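Local coordinates for (R)-S-adenosyl-L-methionine hydrolase (Thermus thermophilus, PDB 2CW5), which catalyses the hydrolysis of S-adenosyl-L-methionine to adenosine and L-methionine, working as a homotrimer without chlorinase or fluorinase activity, at residues F6-G11 against P15-V20; R85-G90 against A143-G148. All blocks are in the same frame, centred on the assembly; numbering follows the deposited sequence.

Contact 1 (F6-G11 against P15-V20)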
ATOM      1  N   PHE C   6      -3.637 -13.172  -0.151  1.00 21.12           N
ATOM      2  CA  PHE C   6      -2.404 -12.811  -0.843  1.00 19.43           C
ATOM      3  C   PHE C   6      -1.324 -12.109  -0.009  1.00 19.99           C
ATOM      4  O   PHE C   6      -1.573 -11.084   0.638  1.00 18.26           O
ATOM      5  CB  PHE C   6      -2.837 -11.953  -2.050  1.00 17.52           C
ATOM      6  CG  PHE C   6      -1.741 -11.602  -3.015  1.00 18.78           C
ATOM      7  CD1 PHE C   6      -0.555 -12.329  -3.069  1.00 18.49           C
ATOM      8  CD2 PHE C   6      -1.917 -10.531  -3.897  1.00 19.52           C
ATOM      9  CE1 PHE C   6       0.443 -11.994  -3.985  1.00 17.03           C
ATOM     10  CE2 PHE C   6      -0.927 -10.185  -4.819  1.00 17.63           C
ATOM     11  CZ  PHE C   6       0.257 -10.918  -4.862  1.00 17.50           C
ATOM     12  N   LEU C   7      -0.124 -12.683  -0.020  1.00 17.09           N
ATOM     13  CA  LEU C   7       1.010 -12.104   0.685  1.00 18.07           C
ATOM     14  C   LEU C   7       2.187 -12.014  -0.280  1.00 18.69           C
ATOM     15  O   LEU C   7       2.374 -12.890  -1.121  1.00 17.65           O
ATOM     16  CB  LEU C   7       1.405 -12.961   1.895  1.00 17.99           C
ATOM     17  CG  LEU C   7       2.614 -12.464   2.705  1.00 21.11           C
ATOM     18  CD1 LEU C   7       2.444 -12.834   4.181  1.00 20.78           C
ATOM     19  CD2 LEU C   7       3.907 -13.059   2.137  1.00 22.17           C
ATOM     20  N   SER C   8       2.969 -10.947  -0.178  1.00 18.44           N
ATOM     21  CA  SER C   8       4.131 -10.813  -1.047  1.00 19.30           C
ATOM     22  C   SER C   8       5.101  -9.800  -0.476  1.00 19.98           C
ATOM     23  O   SER C   8       4.833  -9.184   0.552  1.00 18.70           O
ATOM     24  CB  SER C   8       3.710 -10.337  -2.439  1.00 21.13           C
ATOM     25  OG  SER C   8       3.492  -8.934  -2.439  1.00 21.13           O
ATOM     26  N   ASP C   9       6.238  -9.646  -1.149  1.00 19.01           N
ATOM     27  CA  ASP C   9       7.227  -8.652  -0.756  1.00 20.56           C
ATOM     28  C   ASP C   9       7.346  -7.677  -1.933  1.00 20.54           C
ATOM     29  O   ASP C   9       8.371  -7.020  -2.099  1.00 21.60           O
ATOM     30  CB  ASP C   9       8.584  -9.307  -0.475  1.00 22.32           C
ATOM     31  CG  ASP C   9       9.198  -9.952  -1.714  1.00 23.45           C
ATOM     32  OD1 ASP C   9       8.491 -10.095  -2.731  1.00 23.74           O
ATOM     33  OD2 ASP C   9      10.393 -10.321  -1.664  1.00 28.12           O
ATOM     34  N   PHE C  10       6.289  -7.593  -2.742  1.00 20.02           N
ATOM     35  CA  PHE C  10       6.281  -6.721  -3.921  1.00 22.30           C
ATOM     36  C   PHE C  10       6.388  -5.230  -3.610  1.00 22.24           C
ATOM     37  O   PHE C  10       6.794  -4.453  -4.465  1.00 21.11           O
ATOM     38  CB  PHE C  10       5.028  -6.956  -4.779  1.00 21.89           C
ATOM     39  CG  PHE C  10       4.955  -8.324  -5.409  1.00 25.54           C
ATOM     40  CD1 PHE C  10       6.076  -9.147  -5.475  1.00 27.34           C
ATOM     41  CD2 PHE C  10       3.760  -8.778  -5.960  1.00 25.93           C
ATOM     42  CE1 PHE C  10       6.009 -10.405  -6.084  1.00 27.68           C
ATOM     43  CE2 PHE C  10       3.682 -10.032  -6.571  1.00 27.05           C
ATOM     44  CZ  PHE C  10       4.809 -10.845  -6.633  1.00 28.54           C
ATOM     45  N   GLY C  11       6.013  -4.826  -2.402  1.00 22.06           N
ATOM     46  CA  GLY C  11       6.114  -3.418  -2.058  1.00 23.41           C
ATOM     47  C   GLY C  11       4.941  -2.565  -2.507  1.00 24.18           C
ATOM     48  O   GLY C  11       3.994  -3.060  -3.120  1.00 24.27           O
ATOM     49  N   PRO C  15       3.111  -1.770  -9.477  1.00 25.74           N
ATOM     50  CA  PRO C  15       1.751  -2.285  -9.640  1.00 24.58           C
ATOM     51  C   PRO C  15       1.704  -3.819  -9.663  1.00 22.47           C
ATOM     52  O   PRO C  15       0.724  -4.401 -10.113  1.00 22.20           O
ATOM     53  CB  PRO C  15       1.328  -1.684 -10.973  1.00 24.68           C
ATOM     54  CG  PRO C  15       2.600  -1.793 -11.767  1.00 24.91           C
ATOM     55  CD  PRO C  15       3.671  -1.345 -10.775  1.00 25.72           C
ATOM     56  N   TYR C  16       2.752  -4.470  -9.168  1.00 23.04           N
ATOM     57  CA  TYR C  16       2.793  -5.936  -9.185  1.00 23.10           C
ATOM     58  C   TYR C  16       1.640  -6.603  -8.438  1.00 21.34           C
ATOM     59  O   TYR C  16       1.034  -7.552  -8.940  1.00 19.45           O
ATOM     60  CB  TYR C  16       4.129  -6.439  -8.635  1.00 26.11           C
ATOM     61  CG  TYR C  16       5.331  -5.833  -9.322  1.00 31.80           C
ATOM     62  CD1 TYR C  16       5.332  -5.604 -10.699  1.00 34.56           C
ATOM     63  CD2 TYR C  16       6.472  -5.492  -8.596  1.00 34.42           C
ATOM     64  CE1 TYR C  16       6.441  -5.047 -11.339  1.00 38.52           C
ATOM     65  CE2 TYR C  16       7.587  -4.936  -9.225  1.00 38.49           C
ATOM     66  CZ  TYR C  16       7.563  -4.715 -10.594  1.00 39.07           C
ATOM     67  OH  TYR C  16       8.653  -4.146 -11.208  1.00 45.62           O
ATOM     68  N   VAL C  17       1.320  -6.113  -7.245  1.00 19.60           N
ATOM     69  CA  VAL C  17       0.219  -6.711  -6.491  1.00 20.04           C
ATOM     70  C   VAL C  17      -1.080  -6.615  -7.290  1.00 20.52           C
ATOM     71  O   VAL C  17      -1.834  -7.585  -7.389  1.00 19.49           O
ATOM     72  CB  VAL C  17       0.023  -6.016  -5.112  1.00 20.83           C
ATOM     73  CG1 VAL C  17      -1.264  -6.511  -4.449  1.00 20.70           C
ATOM     74  CG2 VAL C  17       1.219  -6.316  -4.199  1.00 20.83           C
ATOM     75  N   ALA C  18      -1.328  -5.443  -7.870  1.00 19.59           N
ATOM     76  CA  ALA C  18      -2.536  -5.208  -8.649  1.00 18.96           C
ATOM     77  C   ALA C  18      -2.616  -6.094  -9.891  1.00 19.39           C
ATOM     78  O   ALA C  18      -3.697  -6.546 -10.261  1.00 20.20           O
ATOM     79  CB  ALA C  18      -2.617  -3.745  -9.051  1.00 19.50           C
ATOM     80  N   VAL C  19      -1.480  -6.325 -10.546  1.00 17.77           N
ATOM     81  CA  VAL C  19      -1.460  -7.165 -11.738  1.00 19.30           C
ATOM     82  C   VAL C  19      -1.858  -8.600 -11.387  1.00 18.30           C
ATOM     83  O   VAL C  19      -2.608  -9.243 -12.124  1.00 18.23           O
ATOM     84  CB  VAL C  19      -0.067  -7.158 -12.409  1.00 20.45           C
ATOM     85  CG1 VAL C  19      -0.030  -8.163 -13.563  1.00 22.21           C
ATOM     86  CG2 VAL C  19       0.239  -5.762 -12.936  1.00 22.82           C
ATOM     87  N   VAL C  20      -1.363  -9.098 -10.257  1.00 17.40           N
ATOM     88  CA  VAL C  20      -1.715 -10.442  -9.823  1.00 18.19           C
ATOM     89  C   VAL C  20      -3.218 -10.501  -9.543  1.00 19.32           C
ATOM     90  O   VAL C  20      -3.897 -11.463  -9.911  1.00 20.63           O
ATOM     91  CB  VAL C  20      -0.928 -10.844  -8.561  1.00 21.29           C
ATOM     92  CG1 VAL C  20      -1.501 -12.124  -7.975  1.00 20.77           C
ATOM     93  CG2 VAL C  20       0.546 -11.051  -8.918  1.00 20.75           C
TER
HETATM   94  O   HOH W   1       3.154  -4.182  -5.781  1.00 27.63           O
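F6 and F10 pack against V17, V20 and Y16 where strand 6-8 and helix 16-20 run roughly antiparallel, their axes at 147° and 10.5 Å apart at closest, with the backbones nearest at F10 and Y16. The side chain of F6 leaves the strand toward the helix, and with CG anti to the backbone N (chi1 -173°) its CE2 corner comes to lie between two valine methyls, 3.7 Å from V17 CG1 and 3.7 Å from V20 CG1, while V17 O lies at the ring edge, in plane. Replacing F6 by alanine is likely to leave a gap between strand and helix, with V17 CG1 and V20 CG1 deprived of their ring contact. Beyond the strand end, F10 CD2 meets Y16 CB at 3.6 Å, and V20 CG2 reaches the edge of the F10 ring. One face of that ring is covered from within its own segment by S8 CB, 3.7 Å above the plane and over its centre. S8 OG accepts from F10 N at 3.1 Å and 165°, an ST turn that ties F10 to the strand end; the hydroxyl also bonds to H38. Segment 6-11 also carries D9, which probably binds adenosine, as in relatives. One water lies 3.0 Å from both V17 N, from which it accepts, and G11 O. The direct contact is thus apolar, and its polar link is water-mediated.

Contact 2 (R85-G90 against A143-G148); sequences RWTYVG and AHLALG
L145 and the pair T87 and V89 meet through methyl groups alone. Carbon-to-carbon packing centres on a single atom: L145 CD1 lies 3.5 Å from T87 CG2 and 3.6 Å from V89 CG2. The two strand residues, two apart in sequence, both direct their side chains at the helix, and L145 crosses each of them obliquely. In T87 it is the methyl that does the touching: CG2 lies anti to the backbone N, whereas OG1 stands beside that nitrogen (chi1 -64°). V89 touches from a different branch position than T87: its CG2 is beside the backbone N, while CG1 is anti to it. The interface is small, 98 Å² summed over both sides, and the nearest backbone pair, T87 and L145, still has its CA atoms 8.2 Å apart. This is helix-on-sheet packing in an alpha/beta domain: helix 133-147 lies against the mixed sheet, where strand 87-89 runs between the parallel strand 64-68 and the antiparallel strand 79-83. V64 of strand 64-68 also touches both V89 and L145. No hydrogen bond crosses between the two segments; the strand's backbone bonds include those of T87 and V89 to V65. At the helix end, G148 N bonds to L145 O at 2.9 Å and weakly to H144 O, and G148 has positive phi (102°), a Schellman motif that ends the helix at G148, three residues after L145.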
ATOM      1  N   ARG C  85      -5.398 -28.449   5.152  1.00 25.11           N
ATOM      2  CA  ARG C  85      -6.704 -27.914   5.525  1.00 27.80           C
ATOM      3  C   ARG C  85      -6.867 -26.620   4.733  1.00 26.42           C
ATOM      4  O   ARG C  85      -7.978 -26.203   4.403  1.00 25.82           O
ATOM      5  CB  ARG C  85      -6.781 -27.607   7.028  1.00 30.03           C
ATOM      6  CG  ARG C  85      -6.638 -28.817   7.931  1.00 37.53           C
ATOM      7  CD  ARG C  85      -7.382 -28.619   9.251  1.00 41.05           C
ATOM      8  NE  ARG C  85      -6.869 -27.505  10.045  1.00 45.74           N
ATOM      9  CZ  ARG C  85      -5.719 -27.520  10.713  1.00 48.06           C
ATOM     10  NH1 ARG C  85      -4.940 -28.595  10.690  1.00 48.53           N
ATOM     11  NH2 ARG C  85      -5.347 -26.457  11.412  1.00 49.17           N
ATOM     12  N   TRP C  86      -5.739 -25.974   4.460  1.00 24.08           N
ATOM     13  CA  TRP C  86      -5.715 -24.752   3.661  1.00 22.82           C
ATOM     14  C   TRP C  86      -4.856 -25.112   2.455  1.00 22.16           C
ATOM     15  O   TRP C  86      -4.142 -26.111   2.480  1.00 22.51           O
ATOM     16  CB  TRP C  86      -5.076 -23.594   4.434  1.00 21.23           C
ATOM     17  CG  TRP C  86      -5.931 -23.080   5.557  1.00 23.17           C
ATOM     18  CD1 TRP C  86      -7.010 -22.248   5.454  1.00 24.07           C
ATOM     19  CD2 TRP C  86      -5.801 -23.398   6.945  1.00 25.44           C
ATOM     20  NE1 TRP C  86      -7.561 -22.028   6.697  1.00 26.21           N
ATOM     21  CE2 TRP C  86      -6.838 -22.725   7.629  1.00 25.99           C
ATOM     22  CE3 TRP C  86      -4.908 -24.191   7.680  1.00 28.41           C
ATOM     23  CZ2 TRP C  86      -7.008 -22.820   9.017  1.00 28.09           C
ATOM     24  CZ3 TRP C  86      -5.077 -24.286   9.060  1.00 28.87           C
ATOM     25  CH2 TRP C  86      -6.122 -23.602   9.713  1.00 28.86           C
ATOM     26  N   THR C  87      -4.936 -24.313   1.401  1.00 21.15           N
ATOM     27  CA  THR C  87      -4.161 -24.575   0.198  1.00 22.69           C
ATOM     28  C   THR C  87      -3.093 -23.503   0.073  1.00 23.05           C
ATOM     29  O   THR C  87      -3.347 -22.328   0.337  1.00 23.99           O
ATOM     30  CB  THR C  87      -5.079 -24.583  -1.032  1.00 24.01           C
ATOM     31  OG1 THR C  87      -6.004 -25.673  -0.905  1.00 21.71           O
ATOM     32  CG2 THR C  87      -4.268 -24.746  -2.325  1.00 23.93           C
ATOM     33  N   TYR C  88      -1.894 -23.912  -0.323  1.00 20.80           N
ATOM     34  CA  TYR C  88      -0.782 -22.978  -0.432  1.00 21.57           C
ATOM     35  C   TYR C  88      -0.233 -22.920  -1.844  1.00 20.18           C
ATOM     36  O   TYR C  88      -0.095 -23.947  -2.505  1.00 20.07           O
ATOM     37  CB  TYR C  88       0.326 -23.399   0.538  1.00 20.22           C
ATOM     38  CG  TYR C  88      -0.175 -23.621   1.948  1.00 22.55           C
ATOM     39  CD1 TYR C  88      -0.338 -22.552   2.824  1.00 23.98           C
ATOM     40  CD2 TYR C  88      -0.545 -24.895   2.384  1.00 22.18           C
ATOM     41  CE1 TYR C  88      -0.866 -22.741   4.103  1.00 23.15           C
ATOM     42  CE2 TYR C  88      -1.075 -25.097   3.655  1.00 23.16           C
ATOM     43  CZ  TYR C  88      -1.236 -24.015   4.510  1.00 24.88           C
ATOM     44  OH  TYR C  88      -1.798 -24.198   5.756  1.00 22.59           O
ATOM     45  N   VAL C  89       0.069 -21.711  -2.300  1.00 19.53           N
ATOM     46  CA  VAL C  89       0.618 -21.507  -3.635  1.00 20.68           C
ATOM     47  C   VAL C  89       1.766 -20.519  -3.523  1.00 21.18           C
ATOM     48  O   VAL C  89       1.583 -19.379  -3.102  1.00 19.52           O
ATOM     49  CB  VAL C  89      -0.443 -20.943  -4.598  1.00 20.18           C
ATOM     50  CG1 VAL C  89       0.181 -20.668  -5.971  1.00 20.53           C
ATOM     51  CG2 VAL C  89      -1.598 -21.917  -4.718  1.00 20.53           C
ATOM     52  N   GLY C  90       2.961 -20.967  -3.888  1.00 21.39           N
ATOM     53  CA  GLY C  90       4.112 -20.096  -3.806  1.00 20.91           C
ATOM     54  C   GLY C  90       5.396 -20.860  -4.058  1.00 21.13           C
ATOM     55  O   GLY C  90       5.357 -22.035  -4.417  1.00 19.44           O
ATOM     56  N   ALA C 143      -5.916 -18.980  -9.160  1.00 21.62           N
ATOM     57  CA  ALA C 143      -7.254 -18.833  -9.726  1.00 23.52           C
ATOM     58  C   ALA C 143      -7.847 -20.224  -9.971  1.00 24.51           C
ATOM     59  O   ALA C 143      -9.010 -20.491  -9.649  1.00 24.18           O
ATOM     60  CB  ALA C 143      -7.186 -18.048 -11.030  1.00 24.97           C
ATOM     61  N   HIS C 144      -7.025 -21.105 -10.534  1.00 23.73           N
ATOM     62  CA  HIS C 144      -7.427 -22.475 -10.828  1.00 24.74           C
ATOM     63  C   HIS C 144      -7.973 -23.138  -9.564  1.00 24.74           C
ATOM     64  O   HIS C 144      -9.075 -23.684  -9.566  1.00 25.39           O
ATOM     65  CB  HIS C 144      -6.219 -23.241 -11.367  1.00 26.37           C
ATOM     66  CG  HIS C 144      -6.509 -24.659 -11.746  1.00 28.65           C
ATOM     67  ND1 HIS C 144      -6.635 -25.668 -10.818  1.00 30.08           N
ATOM     68  CD2 HIS C 144      -6.656 -25.243 -12.959  1.00 27.82           C
ATOM     69  CE1 HIS C 144      -6.839 -26.815 -11.441  1.00 29.63           C
ATOM     70  NE2 HIS C 144      -6.856 -26.584 -12.742  1.00 32.11           N
ATOM     71  N   LEU C 145      -7.200 -23.070  -8.484  1.00 24.32           N
ATOM     72  CA  LEU C 145      -7.599 -23.652  -7.206  1.00 25.45           C
ATOM     73  C   LEU C 145      -8.791 -22.927  -6.583  1.00 25.85           C
ATOM     74  O   LEU C 145      -9.660 -23.562  -5.989  1.00 25.40           O
ATOM     75  CB  LEU C 145      -6.417 -23.637  -6.234  1.00 25.27           C
ATOM     76  CG  LEU C 145      -5.273 -24.565  -6.647  1.00 27.50           C
ATOM     77  CD1 LEU C 145      -4.038 -24.298  -5.791  1.00 27.61           C
ATOM     78  CD2 LEU C 145      -5.739 -26.018  -6.516  1.00 29.25           C
ATOM     79  N   ALA C 146      -8.828 -21.604  -6.722  1.00 25.10           N
ATOM     80  CA  ALA C 146      -9.923 -20.807  -6.173  1.00 28.81           C
ATOM     81  C   ALA C 146     -11.250 -21.200  -6.823  1.00 31.27           C
ATOM     82  O   ALA C 146     -12.304 -21.147  -6.185  1.00 31.56           O
ATOM     83  CB  ALA C 146      -9.653 -19.317  -6.390  1.00 25.62           C
ATOM     84  N   LEU C 147     -11.193 -21.589  -8.093  1.00 32.86           N
ATOM     85  CA  LEU C 147     -12.391 -21.998  -8.824  1.00 36.38           C
ATOM     86  C   LEU C 147     -12.860 -23.364  -8.349  1.00 36.37           C
ATOM     87  O   LEU C 147     -14.022 -23.722  -8.514  1.00 38.95           O
ATOM     88  CB  LEU C 147     -12.114 -22.056 -10.329  1.00 37.07           C
ATOM     89  CG  LEU C 147     -11.984 -20.731 -11.078  1.00 38.88           C
ATOM     90  CD1 LEU C 147     -11.485 -20.993 -12.490  1.00 38.38           C
ATOM     91  CD2 LEU C 147     -13.332 -20.023 -11.103  1.00 39.82           C
ATOM     92  N   GLY C 148     -11.947 -24.127  -7.757  1.00 37.32           N
ATOM     93  CA  GLY C 148     -12.299 -25.446  -7.269  1.00 37.36           C
ATOM     94  C   GLY C 148     -11.837 -26.556  -8.191  1.00 37.17           C
ATOM     95  O   GLY C 148     -12.179 -27.720  -7.987  1.00 36.83           O
TER

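Overall arrangement
Contacts 1 and 2 reach the same mixed sheet, with centres about 17 Å apart and nearest atoms about 7 Å apart, so they do not touch. Strand 64-68 lies between their strands, 4-8 and 87-89. Helix 133-147 belongs to contact 2 yet also meets contact 1, where A139 touches V20. Contact 1 buries 305 Å², combines aromatic rings, valines and a bridging water, and is only partly buried; a second subunit packs on its helix. Contact 2, though smaller at 98 Å², is buried and purely aliphatic, and no other chain of the assembly touches its segments. Contact 1 is the nearer to the probable active site: side chain to side chain, F10 lies about 6 Å from D70, probably important for activity as in relatives, against about 11 Å for V89.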